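Local coordinates for protein Myo-inositol phosphohydrolase (Mitsuokella multacida, PDB 4WU3) that probably removes phosphate groups from inositol hexakisphosphate (phytate), with a fold and signature loop related to those of the protein tyrosine phosphatases, at residues I52-A55 with P61-F64; D118-L121 with S125-Y128; V134-N139 with K157-S162; R193-M198 with A204-L209; Y240-Y243 with G247-T250. The protein carries 2 engineered substitutions. One frame throughout, in Å; residues are numbered along the deposited sequence.

Contact 1: residues I52-A55 with P61-F64; sequences IDRA and PRNF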
# COMPACT_ATOMS: atom_id res chain seq x y z
N ILE A 52 24.36 7.29 -12.20
CA ILE A 52 24.10 7.51 -13.61
C ILE A 52 22.75 6.89 -14.01
O ILE A 52 22.51 5.71 -13.77
CB ILE A 52 25.25 6.92 -14.45
CG1 ILE A 52 26.54 7.70 -14.19
CG2 ILE A 52 24.92 6.93 -15.94
CD1 ILE A 52 27.79 7.06 -14.76
N ASP A 53 21.88 7.70 -14.60
CA ASP A 53 20.59 7.23 -15.10
C ASP A 53 20.75 6.76 -16.54
O ASP A 53 20.37 5.64 -16.90
CB ASP A 53 19.55 8.37 -15.07
CG ASP A 53 19.14 8.78 -13.66
OD1 ASP A 53 19.25 7.97 -12.72
OD2 ASP A 53 18.68 9.93 -13.51
N ARG A 54 21.30 7.66 -17.38
CA ARG A 54 21.51 7.39 -18.80
C ARG A 54 22.87 7.92 -19.26
O ARG A 54 23.13 9.12 -19.21
CB ARG A 54 20.42 8.05 -19.65
CG ARG A 54 18.99 7.70 -19.28
CD ARG A 54 18.71 6.22 -19.44
NE ARG A 54 18.72 5.86 -20.85
CZ ARG A 54 18.56 4.63 -21.31
NH1 ARG A 54 18.37 3.62 -20.47
NH2 ARG A 54 18.57 4.40 -22.61
N ALA A 55 23.72 7.01 -19.72
CA ALA A 55 24.95 7.37 -20.39
C ALA A 55 24.56 8.08 -21.66
O ALA A 55 23.52 7.79 -22.24
CB ALA A 55 25.78 6.12 -20.70
N PRO A 61 15.78 6.34 -26.35
CA PRO A 61 15.95 5.75 -25.04
C PRO A 61 15.12 4.49 -24.83
O PRO A 61 14.30 4.13 -25.66
CB PRO A 61 15.47 6.84 -24.10
CG PRO A 61 14.45 7.59 -24.88
CD PRO A 61 14.91 7.53 -26.32
N ARG A 62 15.36 3.87 -23.68
CA ARG A 62 14.66 2.69 -23.20
C ARG A 62 13.14 2.86 -23.22
O ARG A 62 12.61 3.88 -22.79
CB ARG A 62 15.15 2.42 -21.78
CG ARG A 62 14.47 1.29 -21.03
CD ARG A 62 15.01 1.21 -19.62
NE ARG A 62 14.45 0.08 -18.87
CZ ARG A 62 14.46 -0.00 -17.54
NH1 ARG A 62 14.99 0.97 -16.81
NH2 ARG A 62 13.93 -1.06 -16.95
N ASN A 63 12.46 1.84 -23.73
CA ASN A 63 11.00 1.79 -23.73
C ASN A 63 10.34 2.93 -24.46
O ASN A 63 9.21 3.29 -24.15
CB ASN A 63 10.48 1.72 -22.28
CG ASN A 63 10.72 0.37 -21.65
OD1 ASN A 63 10.64 -0.66 -22.33
ND2 ASN A 63 11.06 0.36 -20.36
N PHE A 64 11.03 3.49 -25.44
CA PHE A 64 10.42 4.53 -26.24
C PHE A 64 9.24 3.97 -27.04
O PHE A 64 9.34 2.91 -27.64
CB PHE A 64 11.41 5.16 -27.21
CG PHE A 64 10.79 6.20 -28.09
CD1 PHE A 64 10.71 7.52 -27.68
CD2 PHE A 64 10.24 5.85 -29.31
CE1 PHE A 64 10.11 8.47 -28.47
CE2 PHE A 64 9.64 6.80 -30.10
CZ PHE A 64 9.57 8.11 -29.68
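Arg54 brings its guanidinium group obliquely up to the backbone of Pro61 and the base of the Arg62 side chain. From CB, which points toward 61-64, the chain kinks at chi2 (-62°) and again at chi3 (-69°), and this double bend brings the flat end round onto the turn. The first atom to approach the turn is CZ, 4.1 Å from Arg62 CB. NH1 goes closer and sits 3.7 Å from Arg62 CB. NH2 lies 3.8 Å from Pro61 CA. Arg54 NH2 and Arg62 N are 3.4 Å apart, but both are donors, so they touch without bonding. The polar demand of NH2 is met elsewhere, by a salt bridge to Glu101 on helix 99-108. Two local motifs set up the meeting: Asp53 and Arg54 both face Ala133 in a classic beta bulge at the end of strand 49-54, and Pro61 to Phe64 make a type II beta turn. Asn63, with positive phi, suits the third position of that turn, since asparagine tolerates a left-handed backbone well. Arg62 leaves CB nearly fully extended, crossing Arg54 at about a right angle with the two guanidinium planes 19° apart. Arg62 NE remains 5.5 Å from Arg54 NH1, and the Arg62 side chain is about 8 Å from a bound inositol-(1,3,4,5)-tetrakisphosphate.

Contact 2: residues D118-L121 with S125-Y128; sequences DVDL and SHGY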
# COMPACT_ATOMS: atom_id res chain seq x y z
N ASP A 118 8.01 18.11 -22.76
CA ASP A 118 8.58 17.08 -21.92
C ASP A 118 7.80 17.07 -20.63
O ASP A 118 7.82 18.04 -19.88
CB ASP A 118 10.06 17.39 -21.66
CG ASP A 118 10.68 16.46 -20.64
OD1 ASP A 118 10.24 15.29 -20.52
OD2 ASP A 118 11.64 16.89 -19.96
N VAL A 119 7.07 15.99 -20.40
CA VAL A 119 6.37 15.80 -19.14
C VAL A 119 7.18 14.87 -18.27
O VAL A 119 7.17 13.64 -18.47
CB VAL A 119 4.95 15.24 -19.35
CG1 VAL A 119 4.23 15.09 -18.02
CG2 VAL A 119 4.15 16.15 -20.29
N ASP A 120 7.86 15.48 -17.31
CA ASP A 120 8.80 14.83 -16.42
C ASP A 120 8.10 14.40 -15.15
O ASP A 120 7.80 15.23 -14.29
CB ASP A 120 9.92 15.82 -16.09
CG ASP A 120 10.95 15.26 -15.16
OD1 ASP A 120 10.83 14.08 -14.78
OD2 ASP A 120 11.90 16.01 -14.80
N LEU A 121 7.86 13.09 -15.00
CA LEU A 121 7.03 12.60 -13.90
C LEU A 121 7.85 12.24 -12.66
O LEU A 121 7.34 11.63 -11.73
CB LEU A 121 6.23 11.37 -14.37
CG LEU A 121 5.35 11.59 -15.60
CD1 LEU A 121 4.84 10.27 -16.16
CD2 LEU A 121 4.20 12.55 -15.28
N SER A 125 15.16 13.41 -7.20
CA SER A 125 16.03 14.48 -7.69
C SER A 125 16.96 13.98 -8.80
O SER A 125 17.63 12.97 -8.67
CB SER A 125 16.87 15.07 -6.57
OG SER A 125 16.05 15.64 -5.57
N HIS A 126 16.99 14.73 -9.89
CA HIS A 126 17.77 14.34 -11.05
C HIS A 126 18.23 15.56 -11.82
O HIS A 126 17.76 16.68 -11.61
CB HIS A 126 16.95 13.43 -11.98
CG HIS A 126 15.70 14.07 -12.49
ND1 HIS A 126 14.55 14.15 -11.73
CD2 HIS A 126 15.42 14.65 -13.68
CE1 HIS A 126 13.61 14.75 -12.44
NE2 HIS A 126 14.11 15.06 -13.62
N GLY A 127 19.15 15.32 -12.74
CA GLY A 127 19.65 16.39 -13.59
C GLY A 127 20.65 15.87 -14.60
O GLY A 127 20.68 14.66 -14.90
N TYR A 128 21.47 16.78 -15.12
CA TYR A 128 22.41 16.46 -16.19
C TYR A 128 23.81 16.99 -15.89
O TYR A 128 23.97 18.12 -15.39
CB TYR A 128 21.88 17.00 -17.53
CG TYR A 128 20.64 16.26 -18.00
CD1 TYR A 128 19.37 16.64 -17.58
CD2 TYR A 128 20.74 15.16 -18.85
CE1 TYR A 128 18.25 15.95 -17.98
CE2 TYR A 128 19.63 14.46 -19.26
CZ TYR A 128 18.38 14.86 -18.82
OH TYR A 128 17.24 14.16 -19.22
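Asp120 and His126 reach for each other from opposite directions and join through one hydrogen bond, from His126 NE2 to Asp120 OD2, 2.7 Å long. The acceptor oxygen uses its syn lone pair and lies at the edge of the imidazole, almost in the ring plane, although the bond is bent at the hydrogen (N-H...O angle 139°). Carboxylate and ring are turned well away from coplanarity, by 67°, and His126 CE1 comes within 3.2 Å of the same OD2. The imidazole gets there because His126 CG sits between its backbone N and carbonyl carbon (chi1 59°). In the next shell, OD2 also accepts from the hydroxyl of Tyr206, while OD1 is held by the backbone N of Arg122, which steadies the carboxylate. On the far side of the ring, ND1 is bonded to the carbonyl O of Glu124. With a carboxylate at one nitrogen and a carbonyl at the other, the histidine is probably inclined to carry a positive charge, which would suit a pocket that also holds Glu195. Were Asp120 exchanged for an alanine, His126 NE2 and the Tyr206 hydroxyl would probably lose their common acceptor, leaving the imidazole less firmly fixed in rotation. Histidine and aspartate suit this buried place because each has polar atoms on more than one side. The arrangement is a His-carboxylate hydrogen bond, here tying strand 116-122 of the mixed sheet of the phosphatase-like fold to strand 126-129 of the adjoining antiparallel sheet.

Contact 3: residues V134-N139 with K157-S162; sequences VSWFAN and KEQLAS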
# COMPACT_ATOMS: atom_id res chain seq x y z
N VAL A 134 21.86 11.98 -14.51
CA VAL A 134 22.16 11.46 -13.18
C VAL A 134 21.01 11.74 -12.23
O VAL A 134 20.19 12.63 -12.47
CB VAL A 134 23.43 12.12 -12.62
CG1 VAL A 134 24.58 11.91 -13.58
CG2 VAL A 134 23.18 13.60 -12.38
N SER A 135 20.95 10.99 -11.14
CA SER A 135 19.91 11.21 -10.14
C SER A 135 20.39 10.77 -8.78
O SER A 135 21.35 10.03 -8.67
CB SER A 135 18.63 10.44 -10.51
OG SER A 135 18.81 9.04 -10.37
N TRP A 136 19.71 11.23 -7.74
CA TRP A 136 20.01 10.84 -6.39
C TRP A 136 19.11 9.68 -5.98
O TRP A 136 17.89 9.82 -5.86
CB TRP A 136 19.88 12.04 -5.44
CG TRP A 136 21.05 12.94 -5.54
CD1 TRP A 136 22.15 12.94 -4.73
CD2 TRP A 136 21.28 13.95 -6.52
NE1 TRP A 136 23.04 13.90 -5.15
CE2 TRP A 136 22.53 14.53 -6.25
CE3 TRP A 136 20.53 14.42 -7.61
CZ2 TRP A 136 23.05 15.56 -7.02
CZ3 TRP A 136 21.06 15.44 -8.37
CH2 TRP A 136 22.31 16.00 -8.07
N PHE A 137 19.74 8.53 -5.78
CA PHE A 137 19.02 7.30 -5.54
C PHE A 137 19.10 6.83 -4.08
O PHE A 137 20.18 6.72 -3.51
CB PHE A 137 19.55 6.20 -6.46
CG PHE A 137 18.86 4.89 -6.28
CD1 PHE A 137 17.73 4.58 -7.00
CD2 PHE A 137 19.36 3.96 -5.40
CE1 PHE A 137 17.10 3.35 -6.83
CE2 PHE A 137 18.74 2.74 -5.23
CZ PHE A 137 17.61 2.44 -5.94
N ALA A 138 17.94 6.57 -3.50
CA ALA A 138 17.83 5.84 -2.24
C ALA A 138 17.08 4.52 -2.51
O ALA A 138 16.51 4.34 -3.59
CB ALA A 138 17.08 6.67 -1.20
N ASN A 139 17.06 3.62 -1.53
CA ASN A 139 16.37 2.35 -1.69
C ASN A 139 14.95 2.54 -2.21
O ASN A 139 14.26 3.46 -1.79
CB ASN A 139 16.32 1.57 -0.38
CG ASN A 139 17.68 1.04 0.04
OD1 ASN A 139 18.54 0.73 -0.81
ND2 ASN A 139 17.90 0.95 1.35
N LYS A 157 17.66 21.67 -7.16
CA LYS A 157 18.55 22.71 -7.67
C LYS A 157 19.81 22.82 -6.81
O LYS A 157 20.93 22.95 -7.34
CB LYS A 157 17.82 24.05 -7.76
CG LYS A 157 16.82 24.09 -8.91
CD LYS A 157 15.90 25.31 -8.90
CE LYS A 157 14.86 25.20 -10.01
NZ LYS A 157 13.86 26.31 -9.98
N GLU A 158 19.62 22.76 -5.49
CA GLU A 158 20.72 22.82 -4.53
C GLU A 158 21.67 21.63 -4.67
O GLU A 158 22.89 21.79 -4.66
CB GLU A 158 20.17 22.86 -3.10
CG GLU A 158 21.24 22.68 -2.03
CD GLU A 158 20.68 22.65 -0.63
OE1 GLU A 158 19.52 22.22 -0.47
OE2 GLU A 158 21.40 23.07 0.30
N GLN A 159 21.09 20.44 -4.77
CA GLN A 159 21.89 19.22 -4.94
C GLN A 159 22.79 19.33 -6.17
O GLN A 159 23.98 19.05 -6.10
CB GLN A 159 20.97 17.99 -5.05
CG GLN A 159 20.34 17.61 -3.71
CD GLN A 159 19.16 16.66 -3.84
OE1 GLN A 159 18.28 16.85 -4.67
NE2 GLN A 159 19.12 15.66 -2.98
N LEU A 160 22.19 19.76 -7.28
CA LEU A 160 22.89 19.98 -8.53
C LEU A 160 23.91 21.11 -8.40
O LEU A 160 25.04 21.03 -8.91
CB LEU A 160 21.88 20.30 -9.64
CG LEU A 160 21.07 19.09 -10.11
CD1 LEU A 160 19.80 19.48 -10.84
CD2 LEU A 160 21.94 18.22 -11.00
N ALA A 161 23.51 22.17 -7.70
CA ALA A 161 24.38 23.32 -7.51
C ALA A 161 25.67 22.90 -6.82
O ALA A 161 26.73 23.43 -7.11
CB ALA A 161 23.68 24.41 -6.70
N SER A 162 25.58 21.92 -5.93
CA SER A 162 26.75 21.45 -5.19
C SER A 162 27.81 20.75 -6.09
O SER A 162 28.92 20.48 -5.64
CB SER A 162 26.31 20.51 -4.07
OG SER A 162 25.99 19.23 -4.58
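The indole of Trp136 receives Gln159 on one face and Leu160 at its rim. Gln159 CB stands over the six-membered ring in a CH-pi contact, 3.9 Å from the ring centroid and only 15° off its normal. Beyond CB the glutamine runs past the tryptophan in the opposite sense, its amide plane within 8° of the indole plane. In the plane of the ring, Leu160 CD2 abuts the edge, 3.7 Å from Trp136 CH2. The helix backbone closes in too, since Gln159 O lies 3.7 Å from Trp136 CZ2. That same carbonyl accepts a short bond from Ser162 OG at 2.5 Å, a local tie within 157-162. Tryptophan suits the place because a single broad side chain can span the distance to the helix, whose nearest CA, that of Gln159, is 8.7 Å from Trp136 CA. With CG anti to the carbonyl carbon (chi1 -78°) the indole leaves the strand on the helix side, and chi2 turns its six-membered ring outward. Glutamine offers an apolar stem for the ring and an amide for elsewhere: its OE1 is hydrogen-bonded to Ser125 OG. The contact thus fastens helix 149-161 onto strand 132-137 of the antiparallel sheet. There the tryptophan also touches Leu50 of strand 49-54, while Leu160 reaches on to Thr194 just ahead of helix 195-201.

Contact 4: residues R193-M198 with A204-L209; sequences RTEEEM and ANYFRL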
# COMPACT_ATOMS: atom_id res chain seq x y z
N ARG A 193 22.99 20.93 -15.17
CA ARG A 193 21.68 21.45 -15.53
C ARG A 193 20.56 20.62 -14.92
O ARG A 193 20.70 19.42 -14.74
CB ARG A 193 21.50 21.48 -17.06
CG ARG A 193 22.40 22.49 -17.78
CD ARG A 193 22.31 22.39 -19.29
NE ARG A 193 22.84 21.14 -19.81
CZ ARG A 193 22.83 20.80 -21.10
NH1 ARG A 193 22.31 21.63 -21.99
NH2 ARG A 193 23.33 19.64 -21.49
N THR A 194 19.46 21.29 -14.57
CA THR A 194 18.19 20.61 -14.32
C THR A 194 17.67 20.13 -15.66
O THR A 194 18.14 20.58 -16.70
CB THR A 194 17.14 21.57 -13.75
OG1 THR A 194 16.90 22.63 -14.69
CG2 THR A 194 17.58 22.13 -12.42
N GLU A 195 16.69 19.24 -15.64
CA GLU A 195 16.13 18.75 -16.90
C GLU A 195 15.48 19.89 -17.66
O GLU A 195 15.53 19.95 -18.90
CB GLU A 195 15.10 17.63 -16.65
CG GLU A 195 14.57 17.00 -17.93
CD GLU A 195 13.80 15.71 -17.67
OE1 GLU A 195 14.28 14.86 -16.89
OE2 GLU A 195 12.71 15.56 -18.25
N GLU A 196 14.86 20.79 -16.92
CA GLU A 196 14.17 21.92 -17.52
C GLU A 196 15.14 22.76 -18.34
O GLU A 196 14.86 23.13 -19.48
CB GLU A 196 13.53 22.79 -16.44
CG GLU A 196 12.93 24.08 -16.97
CD GLU A 196 12.41 24.97 -15.87
OE1 GLU A 196 13.04 25.03 -14.79
OE2 GLU A 196 11.36 25.60 -16.08
N GLU A 197 16.29 23.06 -17.74
CA GLU A 197 17.30 23.86 -18.43
C GLU A 197 17.74 23.16 -19.70
O GLU A 197 17.83 23.79 -20.74
CB GLU A 197 18.49 24.14 -17.51
CG GLU A 197 18.19 25.18 -16.44
CD GLU A 197 19.29 25.29 -15.39
OE1 GLU A 197 20.00 24.29 -15.13
OE2 GLU A 197 19.41 26.39 -14.81
N MET A 198 18.00 21.86 -19.61
CA MET A 198 18.51 21.12 -20.76
C MET A 198 17.45 21.09 -21.86
O MET A 198 17.75 21.29 -23.03
CB MET A 198 18.91 19.71 -20.34
CG MET A 198 19.78 18.97 -21.35
SD MET A 198 18.76 18.04 -22.49
CE MET A 198 18.13 16.75 -21.42
N ALA A 204 12.62 23.25 -26.52
CA ALA A 204 11.39 22.53 -26.22
C ALA A 204 10.74 23.05 -24.95
O ALA A 204 11.28 23.91 -24.26
CB ALA A 204 11.67 21.04 -26.11
N ASN A 205 9.56 22.52 -24.65
CA ASN A 205 8.82 22.90 -23.45
C ASN A 205 8.92 21.84 -22.36
O ASN A 205 9.22 20.68 -22.64
CB ASN A 205 7.38 23.12 -23.82
CG ASN A 205 7.22 24.15 -24.90
OD1 ASN A 205 7.28 25.35 -24.64
ND2 ASN A 205 7.03 23.70 -26.14
N TYR A 206 8.63 22.24 -21.13
CA TYR A 206 8.86 21.40 -19.96
C TYR A 206 7.71 21.50 -18.96
O TYR A 206 7.20 22.59 -18.70
CB TYR A 206 10.15 21.83 -19.27
CG TYR A 206 10.54 21.01 -18.06
CD1 TYR A 206 11.06 19.73 -18.22
CD2 TYR A 206 10.41 21.51 -16.76
CE1 TYR A 206 11.41 18.97 -17.13
CE2 TYR A 206 10.79 20.74 -15.66
CZ TYR A 206 11.28 19.47 -15.87
OH TYR A 206 11.67 18.69 -14.82
N PHE A 207 7.33 20.37 -18.39
CA PHE A 207 6.35 20.33 -17.32
C PHE A 207 6.72 19.24 -16.33
O PHE A 207 7.04 18.11 -16.72
CB PHE A 207 4.95 20.09 -17.88
CG PHE A 207 3.87 20.11 -16.85
CD1 PHE A 207 3.44 21.31 -16.30
CD2 PHE A 207 3.29 18.92 -16.41
CE1 PHE A 207 2.45 21.33 -15.34
CE2 PHE A 207 2.29 18.94 -15.45
CZ PHE A 207 1.87 20.15 -14.91
N ARG A 208 6.69 19.57 -15.05
CA ARG A 208 7.12 18.66 -14.00
C ARG A 208 5.98 18.29 -13.07
O ARG A 208 5.22 19.15 -12.64
CB ARG A 208 8.24 19.30 -13.17
CG ARG A 208 8.74 18.46 -12.00
CD ARG A 208 9.65 17.33 -12.47
NE ARG A 208 10.41 16.72 -11.37
CZ ARG A 208 11.58 17.16 -10.92
NH1 ARG A 208 12.14 18.23 -11.45
NH2 ARG A 208 12.20 16.53 -9.93
N LEU A 209 5.87 17.00 -12.79
CA LEU A 209 5.11 16.49 -11.67
C LEU A 209 6.06 15.69 -10.83
O LEU A 209 6.72 14.81 -11.36
CB LEU A 209 4.01 15.56 -12.13
CG LEU A 209 2.90 16.22 -12.90
CD1 LEU A 209 1.87 15.17 -13.29
CD2 LEU A 209 2.28 17.31 -12.05
O HOH W 1 13.81 20.24 -13.93
O HOH W 2 8.82 25.30 -17.60
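Glu196 and Tyr206 bring the first turn of helix 195-201 to strand 205-211 with their CA atoms 5.9 Å apart. Thr194 starts that helix with a capping box: Glu197 N donates to Thr194 OG1 (3.1 Å) and Thr194 N to Glu197 OE1. Glu196 CB lies over one face of the Tyr206 ring, a CH-pi contact 3.7 Å from the centroid. Glu195 CG comes obliquely to Tyr206 CE1 (3.8 Å), while its OE2 lies at the ring edge, in plane, and bonds His241. The tyrosine, its CG anti to the backbone N (chi1 -178°), extends past the helix start to a polar end. Its OH, hydrogen-bonded to Asp120, also accepts from a water 2.8 Å away that accepts from Glu196 N. A second water donates to Glu196 OE2 and, weakly, to Tyr206 O. With a phenylalanine in this place, Asp120 would probably lose a hydrogen-bond donor and the water its link between helix and strand. Glutamates near a helix start suit its dipole, and their methylene stems give the tyrosine an apolar surface. Aliphatic CH groups cover the ring face while water bridges the polar atoms: the contact is apolar at the ring, solvated at its ends.

Contact 5: residues Y240-Y243 with G247-T250; sequences YHSY and GRTT. Engineered in segment 240-243: Ser242 (natural residue Cys). With PO4 (phosphate ion), chain G.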
# COMPACT_ATOMS: atom_id res chain seq x y z
N TYR A 240 5.79 11.74 -22.33
CA TYR A 240 5.79 11.40 -20.92
C TYR A 240 7.00 10.53 -20.59
O TYR A 240 7.37 9.62 -21.35
CB TYR A 240 4.54 10.61 -20.54
CG TYR A 240 3.24 11.33 -20.77
CD1 TYR A 240 2.81 12.31 -19.89
CD2 TYR A 240 2.43 11.02 -21.85
CE1 TYR A 240 1.62 12.97 -20.10
CE2 TYR A 240 1.25 11.68 -22.07
CZ TYR A 240 0.83 12.65 -21.20
OH TYR A 240 -0.36 13.32 -21.42
N HIS A 241 7.62 10.81 -19.46
CA HIS A 241 8.68 9.93 -18.99
C HIS A 241 8.83 9.92 -17.47
O HIS A 241 8.49 10.88 -16.76
CB HIS A 241 10.00 10.30 -19.66
CG HIS A 241 10.77 11.34 -18.93
ND1 HIS A 241 11.59 11.04 -17.86
CD2 HIS A 241 10.85 12.68 -19.10
CE1 HIS A 241 12.13 12.15 -17.40
NE2 HIS A 241 11.70 13.16 -18.14
N SER A 242 9.34 8.80 -16.97
CA SER A 242 9.64 8.63 -15.57
C SER A 242 11.10 8.16 -15.49
O SER A 242 11.94 8.69 -16.23
CB SER A 242 8.67 7.62 -14.96
OG SER A 242 8.39 6.57 -15.88
N TYR A 243 11.42 7.21 -14.62
CA TYR A 243 12.76 6.63 -14.68
C TYR A 243 12.84 5.52 -15.74
O TYR A 243 13.67 5.59 -16.65
CB TYR A 243 13.28 6.10 -13.33
CG TYR A 243 14.62 5.44 -13.53
CD1 TYR A 243 15.74 6.19 -13.86
CD2 TYR A 243 14.76 4.06 -13.48
CE1 TYR A 243 16.96 5.60 -14.09
CE2 TYR A 243 15.99 3.45 -13.71
CZ TYR A 243 17.08 4.23 -14.02
OH TYR A 243 18.31 3.64 -14.26
N GLY A 247 6.01 2.08 -14.96
CA GLY A 247 4.82 2.39 -14.15
C GLY A 247 4.19 3.78 -14.31
O GLY A 247 3.08 3.93 -14.82
N ARG A 248 4.90 4.79 -13.83
CA ARG A 248 4.36 6.14 -13.84
C ARG A 248 4.10 6.57 -15.27
O ARG A 248 3.11 7.24 -15.55
CB ARG A 248 5.30 7.13 -13.15
CG ARG A 248 5.42 6.91 -11.66
CD ARG A 248 6.64 7.63 -11.08
NE ARG A 248 7.92 7.02 -11.46
CZ ARG A 248 9.11 7.50 -11.10
NH1 ARG A 248 10.22 6.89 -11.48
NH2 ARG A 248 9.18 8.60 -10.35
N THR A 249 4.99 6.17 -16.18
CA THR A 249 4.86 6.54 -17.59
C THR A 249 3.60 5.92 -18.20
O THR A 249 2.84 6.58 -18.91
CB THR A 249 6.11 6.17 -18.41
OG1 THR A 249 7.19 7.04 -18.05
CG2 THR A 249 5.86 6.32 -19.89
N THR A 250 3.34 4.66 -17.89
CA THR A 250 2.19 3.97 -18.46
C THR A 250 0.87 4.47 -17.88
O THR A 250 -0.13 4.55 -18.59
CB THR A 250 2.30 2.45 -18.29
OG1 THR A 250 3.47 2.01 -18.99
CG2 THR A 250 1.08 1.74 -18.86
P PO4 G . 8.81 4.02 -13.64
O1 PO4 G . 8.96 2.54 -13.36
O2 PO4 G . 8.50 4.14 -15.11
O3 PO4 G . 10.07 4.76 -13.29
O4 PO4 G . 7.67 4.64 -12.84
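Tyr240 opens the passage from strand 237-241 into the phosphate-binding P-loop of the protein tyrosine phosphatase family, whose HCX5R signature runs here from His241 to Arg248 at the start of helix 247-261. Its carbonyl O packs on Thr249 CG2, while the phenol turns away to bond His256. The CB of His241 points away from the helix. Its ND1 donates to Ser242 O (2.9 Å), in the carbonyl plane and on a lone pair, and NE2 is bonded to Glu195. Ser242 is engineered and stands where the natural protein has the signature cysteine, the nucleophile in relatives. Its OG donates to O2 of a bound phosphate (2.6 Å), an ion probably from the crystallisation liquor, and accepts a short bond from Thr249 OG1 (2.5 Å). Ser242 CB covers one face of the Arg248 guanidinium, 3.6 Å from NE. Tyr243 adds its backbone N, a weak donor to phosphate O3, and the N atoms of Ala244 and Met246 join in. Gly247 N gives a weak bond, Arg248 N a straight one to phosphate O4 at 2.9 Å. Arginine suits the end of the loop because it presents several N-H groups in one plane, and NH2 makes a salt bridge with Glu124. Arg248 NE meets phosphate O4 and Arg248 NH1 meets O3, each at 2.8 Å and 171°, with the phosphorus in the guanidinium plane.

In the fold
Contacts 2, 3 and 5 are buried, whereas contacts 1 and 4 are only partly so. Strands 116-122, 205-211 and 237-241 of one mixed sheet carry contacts 2, 4 and 5, while contacts 1 and 3 rest on neighbouring strands 49-54 and 132-137 of the antiparallel sheet, and contact 2 spans both sheets. Chemistry changes with place: contact 5 is an array of donors round an anion, contact 2 a single buried His-carboxylate hydrogen bond, contact 3 mainly apolar, contact 4 mixed with water, and contact 1 a small touch of one arginine on a turn. Further ties link them: Tyr128 of contact 2 packs on Met198 of contact 4, and Asp53 of contact 1 bonds Ser135.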